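PDB 2FA1: probable transcriptional regulator PhnF from Escherichia coli, which probably acts as a DNA-binding transcriptional regulator of the GntR/HutC family, encoded in an operon for alkylphosphonate uptake and C-P lyase. Local coordinates for residues 7-12 / 55-60; 75-80 / 91-96; 118-121 / 125-128. One frame throughout, in Å; residues are numbered along the deposited sequence. Where two conformers were deposited one is given.

The chain is the C-terminal, effector-binding UTRA domain of PhnF, without the DNA-binding part. Along the sequence each contact is complete before the next begins. Interaction 1 sets the short strand 9-12 against the end of strand 47-57, interaction 2 joins helices 75-78 and 86-94, and interaction 3 packs the end of helix 113-118 on strand 125-135. Interactions 1 and 3 reach the same six-stranded antiparallel sheet, centres about 12 Å apart, tied by a salt bridge from Arg-56 NH1 to Glu-119 OE1, 2.8 Å. The centre of interaction 2 is about 26 and 30 Å from theirs, across the chain's centre from interaction 3; the contacts hold different parts of one domain.

Interaction 1. Residues 7-12 / 55-60; sequences ARFSQN and RRVNGV
Two sheets meet here: Phe-9 and Gln-11 of strand 9-12, the edge of a small parallel pair with strand 154-159, reach across to Arg-55 and Val-57 near the end of strand 47-57 in the main antiparallel sheet. The strand axes run nearly antiparallel but 12.2 Å apart, so the gap is spanned by side chains and one water. Arg-55 does most of the spanning. Its CG stands opposite the backbone N (chi1 170°) and the chain stays extended to NE, which carries the guanidinium over to strand 9-12. There Arg-55 NH1 donates to Gln-11 OE1 at 3.2 Å with an N-H...O angle of 151°; the oxygen lies in the guanidinium plane, while the donor is tilted from the amide's carbonyl plane. Gln-11 was modelled in two conformers, so this bond is less certain. The same NH1 also gives a hydrogen bond to a water at 2.8 Å, and that water donates to Ser-10 O, also at 2.8 Å, adding a backbone link. Beside this polar grip, Arg-55 NH2 comes obliquely to Phe-9 CD2 at 4.0 Å; with Arg-55 CZ 5.2 Å from the centroid of the Phe-9 ring, any cation-pi attraction is at most weak. The far end of the ring, Phe-9 CZ, meets Val-57 CG2 at 4.2 Å, the two side chains extending toward each other, and Leu-62 of strand 60-69 touches both. Just past Val-57 the chain reverses through Asn-58 and Gly-59, the two central residues of a type I' turn typical of a tight beta hairpin, here joining strands 47-57 and 60-69.

Interaction 2. Residues 75-80 / 91-96; sequences WPTLQR and REQTGI
At a small helix-helix contact on the surface of the UTRA domain, Thr-77 of helix 75-78 fits against Gln-93 and Thr-94 in the last turn of helix 86-94. The CA atoms of Thr-77 and Gln-93 are the nearest pair, 7.1 Å apart, and the threonine uses both of its branches. Its methyl CG2 rests on the stem of the glutamine, 3.6 Å from Gln-93 CB, with the two side chains running alongside one another and pointing opposite ways. Gln-93 bends at its second torsion (chi2 -67°), and it is CB and CG, not the amide, that touch the threonine. The other branch, Thr-77 OG1, lies 3.7 Å from the methyl Thr-94 CG2. Thr-94 can offer that methyl because its hydroxyl is turned back over its own backbone: with chi1 at 62°, OG1 sits between the backbone N and the carbonyl carbon. From there it accepts from Ile-96 N at 3.1 Å, with an N-H...O angle of 160°, making an ST turn, and it is also hydrogen-bonded to Leu-90 O. Both of these bonds fix the rotation of the side chain and so the place of its methyl. The chain leaves helical geometry at Gly-95, which has positive phi and whose N still bonds to Arg-91 O at 2.7 Å. Just after helix 75-78, Arg-80 turns back so that its NH1 donates almost straight to Pro-76 O at 2.9 Å. The buried Leu-78 packs on Leu-86 of helix 86-94 and on Ile-49 of strand 47-57, while Phe-89 supplies a further neighbour to Thr-77.

Interaction 3. Residues 118-121 / 125-128; sequences LEIP and PLLC
No ring, amide or carboxylate takes part where Leu-118 and Ile-120 meet Leu-126; there are no flat faces to stack, and the contact is made by methyl groups. A single branch of Leu-126, CD2, receives both partners. Leu-118 comes at it tip to tip, its CD1 lying 3.5 Å from Leu-126 CD2, which is tighter than usual for two carbons. Ile-120 arrives obliquely, and its CD1 stops 3.6 Å from the same Leu-126 CD2. The two approaching methyls, Leu-118 CD1 and Ile-120 CD1, are themselves 4.3 Å apart, so the three ends form a compact cluster. Ile-120 gets there with CG1 placed between its backbone N and carbonyl carbon (chi1 48°) and the rest of that branch extended (chi2 179°), which carries CD1 out toward the strand. Both leucines are buried. Around them, Leu-148 of strand 143-150 touches Leu-118, and Ala-110 lies against both Ile-120 and Leu-126. On the strand itself, Leu-126 keeps its backbone hydrogen bonding with Arg-108 of strand 98-109, while its neighbours Pro-125 and Leu-127 pack on Arg-109 and Ala-107 of the second subunit, respectively. Between Leu-118 and Ile-120, Glu-119 takes positive phi and turns the chain out of the helix, which sets those two residues on the same side, facing the strand. This is a Schellman motif closing helix 113-118, followed by a short connection into strand 125-135: a helix C-cap whose apolar side chains rest on the antiparallel sheet of the UTRA domain.

Interaction 1. Residues 7-12 / 55-60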
ATOM      1  N   ALA A   7      -0.532  12.830   3.894  1.00 34.18           N
ATOM      2  CA  ALA A   7      -1.901  13.094   3.502  1.00 33.88           C
ATOM      3  C   ALA A   7      -2.698  13.531   4.711  1.00 33.05           C
ATOM      4  O   ALA A   7      -2.343  13.243   5.864  1.00 32.61           O
ATOM      5  CB  ALA A   7      -2.536  11.860   2.801  1.00 33.66           C
ATOM      6  N   ARG A   8      -3.782  14.239   4.417  1.00 32.32           N
ATOM      7  CA  ARG A   8      -4.736  14.743   5.400  1.00 32.41           C
ATOM      8  C   ARG A   8      -5.183  13.665   6.346  1.00 31.28           C
ATOM      9  O   ARG A   8      -5.117  13.877   7.562  1.00 33.75           O
ATOM     10  CB  ARG A   8      -5.936  15.388   4.667  1.00 33.16           C
ATOM     11  CG  ARG A   8      -7.053  15.946   5.533  1.00 34.74           C
ATOM     12  CD  ARG A   8      -6.745  17.326   6.129  1.00 35.22           C
ATOM     13  NE  ARG A   8      -7.290  17.347   7.482  1.00 38.76           N
ATOM     14  CZ  ARG A   8      -8.536  17.677   7.790  1.00 37.60           C
ATOM     15  NH1 ARG A   8      -9.387  18.149   6.881  1.00 34.76           N
ATOM     16  NH2 ARG A   8      -8.913  17.595   9.051  1.00 38.59           N
ATOM     17  N   PHE A   9      -5.619  12.499   5.836  1.00 27.57           N
ATOM     18  CA  PHE A   9      -6.178  11.418   6.689  1.00 26.09           C
ATOM     19  C   PHE A   9      -5.320  10.146   6.618  1.00 25.83           C
ATOM     20  O   PHE A   9      -4.765   9.897   5.575  1.00 22.52           O
ATOM     21  CB  PHE A   9      -7.582  11.071   6.204  1.00 25.24           C
ATOM     22  CG  PHE A   9      -8.558  12.224   6.319  1.00 26.65           C
ATOM     23  CD1 PHE A   9      -8.920  12.939   5.193  1.00 26.46           C
ATOM     24  CD2 PHE A   9      -9.035  12.619   7.569  1.00 30.53           C
ATOM     25  CE1 PHE A   9      -9.767  14.072   5.268  1.00 26.48           C
ATOM     26  CE2 PHE A   9      -9.926  13.733   7.658  1.00 28.21           C
ATOM     27  CZ  PHE A   9     -10.296  14.415   6.528  1.00 26.79           C
ATOM     28  N   SER A  10      -5.260   9.331   7.689  1.00 26.17           N
ATOM     29  CA  SER A  10      -4.535   8.005   7.672  1.00 27.16           C
ATOM     30  C   SER A  10      -5.517   6.883   7.863  1.00 26.52           C
ATOM     31  O   SER A  10      -6.425   6.991   8.706  1.00 26.18           O
ATOM     32  CB  SER A  10      -3.480   7.868   8.799  1.00 28.40           C
ATOM     33  OG  SER A  10      -2.447   8.830   8.676  1.00 32.58           O
ATOM     34  N   GLN A  11      -5.440   5.816   7.060  0.50 25.43           N
ATOM     35  CA  GLN A  11      -6.298   4.630   7.252  0.50 25.83           C
ATOM     36  C   GLN A  11      -5.410   3.397   7.408  0.50 25.89           C
ATOM     37  O   GLN A  11      -4.488   3.191   6.639  0.50 24.02           O
ATOM     38  CB  GLN A  11      -7.340   4.398   6.105  0.50 25.75           C
ATOM     39  CG  GLN A  11      -8.674   5.303   6.106  0.50 27.14           C
ATOM     40  CD  GLN A  11      -9.576   5.190   4.818  0.50 25.79           C
ATOM     41  OE1 GLN A  11     -10.735   5.666   4.799  0.50 26.12           O
ATOM     42  NE2 GLN A  11      -9.056   4.536   3.761  0.50 30.69           N
ATOM     43  N   ASN A  12      -5.701   2.569   8.407  1.00 25.73           N
ATOM     44  CA  ASN A  12      -4.983   1.324   8.604  1.00 26.92           C
ATOM     45  C   ASN A  12      -5.235   0.311   7.477  1.00 27.00           C
ATOM     46  O   ASN A  12      -6.369  -0.092   7.152  1.00 28.95           O
ATOM     47  CB  ASN A  12      -5.276   0.817  10.032  1.00 26.48           C
ATOM     48  CG  ASN A  12      -4.608  -0.508  10.387  1.00 32.82           C
ATOM     49  OD1 ASN A  12      -4.174  -1.299   9.552  1.00 35.29           O
ATOM     50  ND2 ASN A  12      -4.540  -0.759  11.707  1.00 39.06           N
ATOM     51  N   ARG A  55     -17.104   6.830   1.853  1.00 11.62           N
ATOM     52  CA  ARG A  55     -16.797   7.703   3.055  1.00 12.13           C
ATOM     53  C   ARG A  55     -16.703   9.130   2.456  1.00 12.21           C
ATOM     54  O   ARG A  55     -15.951   9.348   1.422  1.00 10.91           O
ATOM     55  CB  ARG A  55     -15.491   7.229   3.663  1.00 13.68           C
ATOM     56  CG  ARG A  55     -15.059   8.285   4.722  1.00 18.81           C
ATOM     57  CD  ARG A  55     -13.677   7.963   5.355  1.00 25.85           C
ATOM     58  NE  ARG A  55     -13.354   8.989   6.367  1.00 28.29           N
ATOM     59  CZ  ARG A  55     -12.186   9.035   7.004  1.00 27.35           C
ATOM     60  NH1 ARG A  55     -11.246   8.154   6.708  1.00 27.44           N
ATOM     61  NH2 ARG A  55     -11.957   9.960   7.911  1.00 26.94           N
ATOM     62  N   ARG A  56     -17.350  10.104   3.134  1.00 10.47           N
ATOM     63  CA  ARG A  56     -17.249  11.510   2.703  1.00 11.34           C
ATOM     64  C   ARG A  56     -16.879  12.275   3.949  1.00 11.92           C
ATOM     65  O   ARG A  56     -17.175  11.831   5.084  1.00 15.36           O
ATOM     66  CB  ARG A  56     -18.585  12.037   2.286  1.00 14.48           C
ATOM     67  CG  ARG A  56     -19.106  11.440   0.969  1.00 13.81           C
ATOM     68  CD  ARG A  56     -20.513  12.138   0.542  1.00 12.53           C
ATOM     69  NE  ARG A  56     -20.903  11.633  -0.781  1.00 12.23           N
ATOM     70  CZ  ARG A  56     -20.528  12.109  -1.968  1.00 10.74           C
ATOM     71  NH1 ARG A  56     -19.821  13.257  -2.103  1.00 12.91           N
ATOM     72  NH2 ARG A  56     -20.911  11.430  -3.066  1.00 14.13           N
ATOM     73  N   VAL A  57     -16.284  13.409   3.734  1.00  9.75           N
ATOM     74  CA  VAL A  57     -16.023  14.389   4.845  1.00 11.68           C
ATOM     75  C   VAL A  57     -16.435  15.778   4.342  1.00 10.49           C
ATOM     76  O   VAL A  57     -16.015  16.233   3.289  1.00 11.78           O
ATOM     77  CB  VAL A  57     -14.593  14.387   5.220  1.00 12.20           C
ATOM     78  CG1 VAL A  57     -14.301  15.527   6.226  1.00 15.25           C
ATOM     79  CG2 VAL A  57     -14.133  13.001   5.808  1.00 12.02           C
ATOM     80  N   ASN A  58     -17.381  16.390   5.050  1.00 12.03           N
ATOM     81  CA  ASN A  58     -18.058  17.621   4.633  1.00 11.61           C
ATOM     82  C   ASN A  58     -18.516  17.547   3.174  1.00 12.94           C
ATOM     83  O   ASN A  58     -18.316  18.459   2.424  1.00 14.10           O
ATOM     84  CB  ASN A  58     -17.123  18.848   4.928  1.00 11.39           C
ATOM     85  CG  ASN A  58     -17.234  19.218   6.390  1.00 14.01           C
ATOM     86  OD1 ASN A  58     -18.312  19.018   6.972  1.00 16.29           O
ATOM     87  ND2 ASN A  58     -16.110  19.596   7.048  1.00 16.26           N
ATOM     88  N   GLY A  59     -19.112  16.397   2.833  1.00 11.30           N
ATOM     89  CA  GLY A  59     -19.598  16.277   1.471  1.00 13.98           C
ATOM     90  C   GLY A  59     -18.608  15.769   0.426  1.00 14.69           C
ATOM     91  O   GLY A  59     -19.054  15.507  -0.737  1.00 16.28           O
ATOM     92  N   VAL A  60     -17.290  15.759   0.751  1.00 12.07           N
ATOM     93  CA  VAL A  60     -16.245  15.486  -0.223  1.00 12.22           C
ATOM     94  C   VAL A  60     -16.036  13.985  -0.170  1.00 11.55           C
ATOM     95  O   VAL A  60     -15.709  13.427   0.860  1.00 11.22           O
ATOM     96  CB  VAL A  60     -14.926  16.253   0.125  1.00 12.21           C
ATOM     97  CG1 VAL A  60     -13.805  15.805  -0.818  1.00 12.58           C
ATOM     98  CG2 VAL A  60     -15.164  17.807   0.041  1.00 12.83           C
TER
HETATM   99  O   HOH W   1      -9.031   7.854   8.355  1.00 34.19           O

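Interaction 2. Residues 75-80 / 91-96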
ATOM      1  N   TRP A  75     -27.636 -12.715   1.954  1.00 11.53           N
ATOM      2  CA  TRP A  75     -28.470 -11.642   1.511  1.00 13.24           C
ATOM      3  C   TRP A  75     -29.458 -11.057   2.556  1.00 12.59           C
ATOM      4  O   TRP A  75     -29.636  -9.838   2.563  1.00 14.02           O
ATOM      5  CB  TRP A  75     -29.110 -12.091   0.161  1.00 14.87           C
ATOM      6  CG  TRP A  75     -29.976 -11.088  -0.498  1.00 13.03           C
ATOM      7  CD1 TRP A  75     -31.279 -11.266  -0.868  1.00 15.26           C
ATOM      8  CD2 TRP A  75     -29.611  -9.749  -0.903  1.00 15.22           C
ATOM      9  NE1 TRP A  75     -31.793 -10.107  -1.475  1.00 16.27           N
ATOM     10  CE2 TRP A  75     -30.770  -9.167  -1.513  1.00 19.12           C
ATOM     11  CE3 TRP A  75     -28.422  -8.980  -0.786  1.00 15.90           C
ATOM     12  CZ2 TRP A  75     -30.756  -7.859  -2.027  1.00 17.78           C
ATOM     13  CZ3 TRP A  75     -28.393  -7.653  -1.305  1.00 17.04           C
ATOM     14  CH2 TRP A  75     -29.566  -7.104  -1.917  1.00 18.69           C
ATOM     15  N   PRO A  76     -30.147 -11.908   3.370  1.00 14.25           N
ATOM     16  CA  PRO A  76     -31.021 -11.346   4.421  1.00 14.72           C
ATOM     17  C   PRO A  76     -30.264 -10.328   5.330  1.00 15.81           C
ATOM     18  O   PRO A  76     -30.817  -9.276   5.701  1.00 16.58           O
ATOM     19  CB  PRO A  76     -31.452 -12.623   5.219  1.00 15.34           C
ATOM     20  CG  PRO A  76     -31.531 -13.649   4.074  1.00 16.78           C
ATOM     21  CD  PRO A  76     -30.221 -13.401   3.392  1.00 15.64           C
ATOM     22  N   THR A  77     -28.968 -10.609   5.551  1.00 13.70           N
ATOM     23  CA  THR A  77     -28.199  -9.731   6.406  1.00 12.71           C
ATOM     24  C   THR A  77     -27.721  -8.526   5.661  1.00 12.73           C
ATOM     25  O   THR A  77     -27.927  -7.382   6.081  1.00 12.62           O
ATOM     26  CB  THR A  77     -27.018 -10.502   6.990  1.00 10.86           C
ATOM     27  OG1 THR A  77     -27.530 -11.518   7.861  1.00 13.22           O
ATOM     28  CG2 THR A  77     -26.017  -9.529   7.808  1.00 14.89           C
ATOM     29  N   LEU A  78     -27.028  -8.760   4.544  1.00 10.95           N
ATOM     30  CA  LEU A  78     -26.353  -7.644   3.846  1.00 11.99           C
ATOM     31  C   LEU A  78     -27.308  -6.604   3.252  1.00 12.00           C
ATOM     32  O   LEU A  78     -26.973  -5.392   3.112  1.00 15.02           O
ATOM     33  CB  LEU A  78     -25.366  -8.206   2.815  1.00 11.03           C
ATOM     34  CG  LEU A  78     -24.193  -8.928   3.421  1.00 13.05           C
ATOM     35  CD1 LEU A  78     -23.371  -9.546   2.304  1.00 18.26           C
ATOM     36  CD2 LEU A  78     -23.297  -8.036   4.403  1.00 14.72           C
ATOM     37  N   GLN A  79     -28.478  -7.065   2.760  1.00 13.39           N
ATOM     38  CA  GLN A  79     -29.423  -6.076   2.231  1.00 14.99           C
ATOM     39  C   GLN A  79     -29.876  -5.073   3.288  1.00 15.40           C
ATOM     40  O   GLN A  79     -30.261  -3.992   2.917  1.00 18.45           O
ATOM     41  CB  GLN A  79     -30.634  -6.764   1.630  1.00 15.77           C
ATOM     42  CG  GLN A  79     -31.625  -7.281   2.675  1.00 16.01           C
ATOM     43  CD  GLN A  79     -32.710  -8.191   2.027  1.00 18.02           C
ATOM     44  OE1 GLN A  79     -32.475  -9.376   1.677  1.00 21.15           O
ATOM     45  NE2 GLN A  79     -33.931  -7.652   1.965  1.00 22.52           N
ATOM     46  N   ARG A  80     -29.729  -5.421   4.583  1.00 15.87           N
ATOM     47  CA  ARG A  80     -30.111  -4.564   5.704  1.00 15.84           C
ATOM     48  C   ARG A  80     -29.022  -3.648   6.166  1.00 17.39           C
ATOM     49  O   ARG A  80     -29.279  -2.781   7.071  1.00 15.91           O
ATOM     50  CB  ARG A  80     -30.636  -5.455   6.844  1.00 15.64           C
ATOM     51  CG  ARG A  80     -31.956  -6.194   6.431  1.00 16.04           C
ATOM     52  CD  ARG A  80     -32.552  -7.171   7.555  1.00 18.90           C
ATOM     53  NE  ARG A  80     -34.012  -7.445   7.264  1.00 24.84           N
ATOM     54  CZ  ARG A  80     -34.492  -8.318   6.350  1.00 26.57           C
ATOM     55  NH1 ARG A  80     -33.704  -9.096   5.607  1.00 21.92           N
ATOM     56  NH2 ARG A  80     -35.826  -8.411   6.165  1.00 24.97           N
ATOM     57  N   ARG A  91     -20.304  -8.965  11.384  1.00 15.16           N
ATOM     58  CA  ARG A  91     -19.906  -9.742  12.570  1.00 18.10           C
ATOM     59  C   ARG A  91     -20.968  -9.675  13.633  1.00 17.94           C
ATOM     60  O   ARG A  91     -21.342 -10.741  14.185  1.00 17.01           O
ATOM     61  CB  ARG A  91     -18.531  -9.303  13.119  1.00 17.96           C
ATOM     62  CG  ARG A  91     -18.059 -10.339  14.208  1.00 18.91           C
ATOM     63  CD  ARG A  91     -16.866  -9.779  14.938  1.00 30.85           C
ATOM     64  NE  ARG A  91     -17.334  -8.576  15.605  1.00 32.34           N
ATOM     65  CZ  ARG A  91     -16.922  -7.341  15.374  1.00 38.28           C
ATOM     66  NH1 ARG A  91     -15.944  -7.085  14.486  1.00 41.03           N
ATOM     67  NH2 ARG A  91     -17.519  -6.357  16.037  1.00 39.42           N
ATOM     68  N   GLU A  92     -21.514  -8.478  13.854  1.00 17.39           N
ATOM     69  CA  GLU A  92     -22.567  -8.337  14.900  1.00 17.66           C
ATOM     70  C   GLU A  92     -23.804  -9.141  14.546  1.00 17.67           C
ATOM     71  O   GLU A  92     -24.490  -9.705  15.440  1.00 16.08           O
ATOM     72  CB  GLU A  92     -22.973  -6.916  15.050  1.00 18.84           C
ATOM     73  CG  GLU A  92     -21.822  -6.085  15.699  1.00 24.40           C
ATOM     74  CD  GLU A  92     -22.175  -4.619  15.771  1.00 37.69           C
ATOM     75  OE1 GLU A  92     -23.239  -4.324  16.378  1.00 43.09           O
ATOM     76  OE2 GLU A  92     -21.407  -3.756  15.230  1.00 43.58           O
ATOM     77  N   GLN A  93     -24.140  -9.176  13.262  1.00 12.37           N
ATOM     78  CA  GLN A  93     -25.323  -9.876  12.842  1.00 11.51           C
ATOM     79  C   GLN A  93     -25.157 -11.390  12.699  1.00 12.94           C
ATOM     80  O   GLN A  93     -26.200 -12.104  12.893  1.00 12.78           O
ATOM     81  CB  GLN A  93     -25.828  -9.328  11.429  1.00 12.98           C
ATOM     82  CG  GLN A  93     -26.310  -7.879  11.408  1.00 12.95           C
ATOM     83  CD  GLN A  93     -27.586  -7.706  12.223  1.00 16.72           C
ATOM     84  OE1 GLN A  93     -27.589  -6.930  13.163  1.00 21.35           O
ATOM     85  NE2 GLN A  93     -28.630  -8.447  11.897  1.00 17.15           N
ATOM     86  N   THR A  94     -23.939 -11.909  12.373  1.00 11.59           N
ATOM     87  CA  THR A  94     -23.864 -13.320  11.973  1.00 13.88           C
ATOM     88  C   THR A  94     -22.748 -14.033  12.690  1.00 14.45           C
ATOM     89  O   THR A  94     -22.650 -15.261  12.600  1.00 17.65           O
ATOM     90  CB  THR A  94     -23.457 -13.504  10.453  1.00 14.43           C
ATOM     91  OG1 THR A  94     -22.137 -12.953  10.246  1.00 13.67           O
ATOM     92  CG2 THR A  94     -24.454 -12.774   9.507  1.00 14.11           C
ATOM     93  N   GLY A  95     -21.873 -13.252  13.345  1.00 14.27           N
ATOM     94  CA  GLY A  95     -20.680 -13.851  14.029  1.00 17.30           C
ATOM     95  C   GLY A  95     -19.465 -14.031  13.102  1.00 18.30           C
ATOM     96  O   GLY A  95     -18.395 -14.434  13.554  1.00 18.40           O
ATOM     97  N   ILE A  96     -19.659 -13.798  11.818  1.00 16.43           N
ATOM     98  CA  ILE A  96     -18.583 -14.009  10.791  1.00 18.10           C
ATOM     99  C   ILE A  96     -17.569 -12.880  10.899  1.00 19.04           C
ATOM    100  O   ILE A  96     -17.933 -11.718  10.795  1.00 17.90           O
ATOM    101  CB  ILE A  96     -19.134 -14.058   9.389  1.00 18.20           C
ATOM    102  CG1 ILE A  96     -19.970 -15.308   9.174  1.00 18.16           C
ATOM    103  CG2 ILE A  96     -18.022 -14.259   8.398  1.00 18.52           C
ATOM    104  CD1 ILE A  96     -20.890 -15.171   7.992  1.00 19.68           C
TER

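Interaction 3. Residues 118-121 / 125-128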
ATOM      1  N   LEU A 118     -16.177   9.249  -7.559  1.00 16.13           N
ATOM      2  CA  LEU A 118     -15.409   9.916  -6.518  1.00 16.18           C
ATOM      3  C   LEU A 118     -15.452  11.405  -6.703  1.00 16.00           C
ATOM      4  O   LEU A 118     -14.846  12.113  -5.873  1.00 15.38           O
ATOM      5  CB  LEU A 118     -13.942   9.471  -6.461  1.00 17.51           C
ATOM      6  CG  LEU A 118     -13.690   8.160  -5.707  1.00 17.92           C
ATOM      7  CD1 LEU A 118     -12.271   7.761  -5.851  1.00 19.78           C
ATOM      8  CD2 LEU A 118     -13.884   8.415  -4.213  1.00 18.96           C
ATOM      9  N   GLU A 119     -16.188  11.895  -7.734  1.00 15.31           N
ATOM     10  CA  GLU A 119     -16.422  13.305  -7.922  1.00 16.29           C
ATOM     11  C   GLU A 119     -15.086  14.069  -7.983  1.00 17.22           C
ATOM     12  O   GLU A 119     -14.818  15.058  -7.178  1.00 18.39           O
ATOM     13  CB  GLU A 119     -17.365  13.863  -6.805  1.00 17.43           C
ATOM     14  CG  GLU A 119     -18.693  13.071  -6.785  1.00 18.10           C
ATOM     15  CD  GLU A 119     -19.574  13.363  -5.539  1.00 17.97           C
ATOM     16  OE1 GLU A 119     -19.030  14.076  -4.667  1.00 17.47           O
ATOM     17  OE2 GLU A 119     -20.735  12.850  -5.489  1.00 19.25           O
ATOM     18  N   ILE A 120     -14.223  13.616  -8.893  1.00 15.69           N
ATOM     19  CA  ILE A 120     -12.871  14.240  -9.044  1.00 17.80           C
ATOM     20  C   ILE A 120     -12.558  14.491 -10.482  1.00 19.02           C
ATOM     21  O   ILE A 120     -13.182  13.883 -11.300  1.00 19.60           O
ATOM     22  CB  ILE A 120     -11.780  13.361  -8.441  1.00 17.79           C
ATOM     23  CG1 ILE A 120     -11.978  11.948  -8.934  1.00 14.45           C
ATOM     24  CG2 ILE A 120     -11.851  13.483  -6.859  1.00 19.98           C
ATOM     25  CD1 ILE A 120     -11.023  10.986  -8.485  1.00 19.79           C
ATOM     26  N   PRO A 121     -11.580  15.365 -10.786  1.00 22.01           N
ATOM     27  CA  PRO A 121     -11.201  15.659 -12.144  1.00 23.52           C
ATOM     28  C   PRO A 121     -10.512  14.511 -12.820  1.00 25.55           C
ATOM     29  O   PRO A 121      -9.926  13.583 -12.176  1.00 24.76           O
ATOM     30  CB  PRO A 121     -10.215  16.848 -12.013  1.00 25.28           C
ATOM     31  CG  PRO A 121      -9.918  17.022 -10.699  1.00 25.41           C
ATOM     32  CD  PRO A 121     -10.792  16.140  -9.821  1.00 23.25           C
ATOM     33  N   PRO A 125      -4.902  11.327  -9.244  0.50 17.78           N
ATOM     34  CA  PRO A 125      -4.377  10.046  -8.685  0.50 17.19           C
ATOM     35  C   PRO A 125      -5.200   9.364  -7.564  0.50 16.03           C
ATOM     36  O   PRO A 125      -5.556  10.012  -6.529  0.50 13.54           O
ATOM     37  CB  PRO A 125      -2.978  10.435  -8.164  0.50 17.11           C
ATOM     38  CG  PRO A 125      -2.590  11.515  -9.035  0.50 19.19           C
ATOM     39  CD  PRO A 125      -3.854  12.359  -9.153  0.50 18.17           C
ATOM     40  N   LEU A 126      -5.410   8.050  -7.755  1.00 15.10           N
ATOM     41  CA  LEU A 126      -6.168   7.225  -6.796  1.00 13.57           C
ATOM     42  C   LEU A 126      -5.293   6.099  -6.285  1.00 13.16           C
ATOM     43  O   LEU A 126      -4.472   5.592  -7.089  1.00 15.73           O
ATOM     44  CB  LEU A 126      -7.387   6.578  -7.423  1.00 14.04           C
ATOM     45  CG  LEU A 126      -8.440   7.368  -8.166  1.00 17.38           C
ATOM     46  CD1 LEU A 126      -9.412   6.361  -8.826  1.00 20.49           C
ATOM     47  CD2 LEU A 126      -9.074   8.249  -7.140  1.00 24.23           C
ATOM     48  N   LEU A 127      -5.477   5.691  -5.020  1.00 12.12           N
ATOM     49  CA  LEU A 127      -4.869   4.450  -4.508  1.00 11.77           C
ATOM     50  C   LEU A 127      -5.945   3.402  -4.669  1.00 14.55           C
ATOM     51  O   LEU A 127      -7.151   3.655  -4.328  1.00 14.29           O
ATOM     52  CB  LEU A 127      -4.526   4.562  -3.026  1.00 14.58           C
ATOM     53  CG  LEU A 127      -3.177   5.223  -2.724  1.00 18.99           C
ATOM     54  CD1 LEU A 127      -3.032   5.900  -1.291  1.00 22.35           C
ATOM     55  CD2 LEU A 127      -2.075   4.216  -3.034  1.00 17.03           C
ATOM     56  N   CYS A 128      -5.584   2.233  -5.210  1.00 14.53           N
ATOM     57  CA  CYS A 128      -6.543   1.182  -5.379  1.00 14.75           C
ATOM     58  C   CYS A 128      -6.092  -0.008  -4.522  1.00 15.50           C
ATOM     59  O   CYS A 128      -4.941  -0.466  -4.685  1.00 15.76           O
ATOM     60  CB  CYS A 128      -6.627   0.805  -6.815  1.00 15.78           C
ATOM     61  SG  CYS A 128      -7.617  -0.733  -7.154  1.00 20.06           S
TER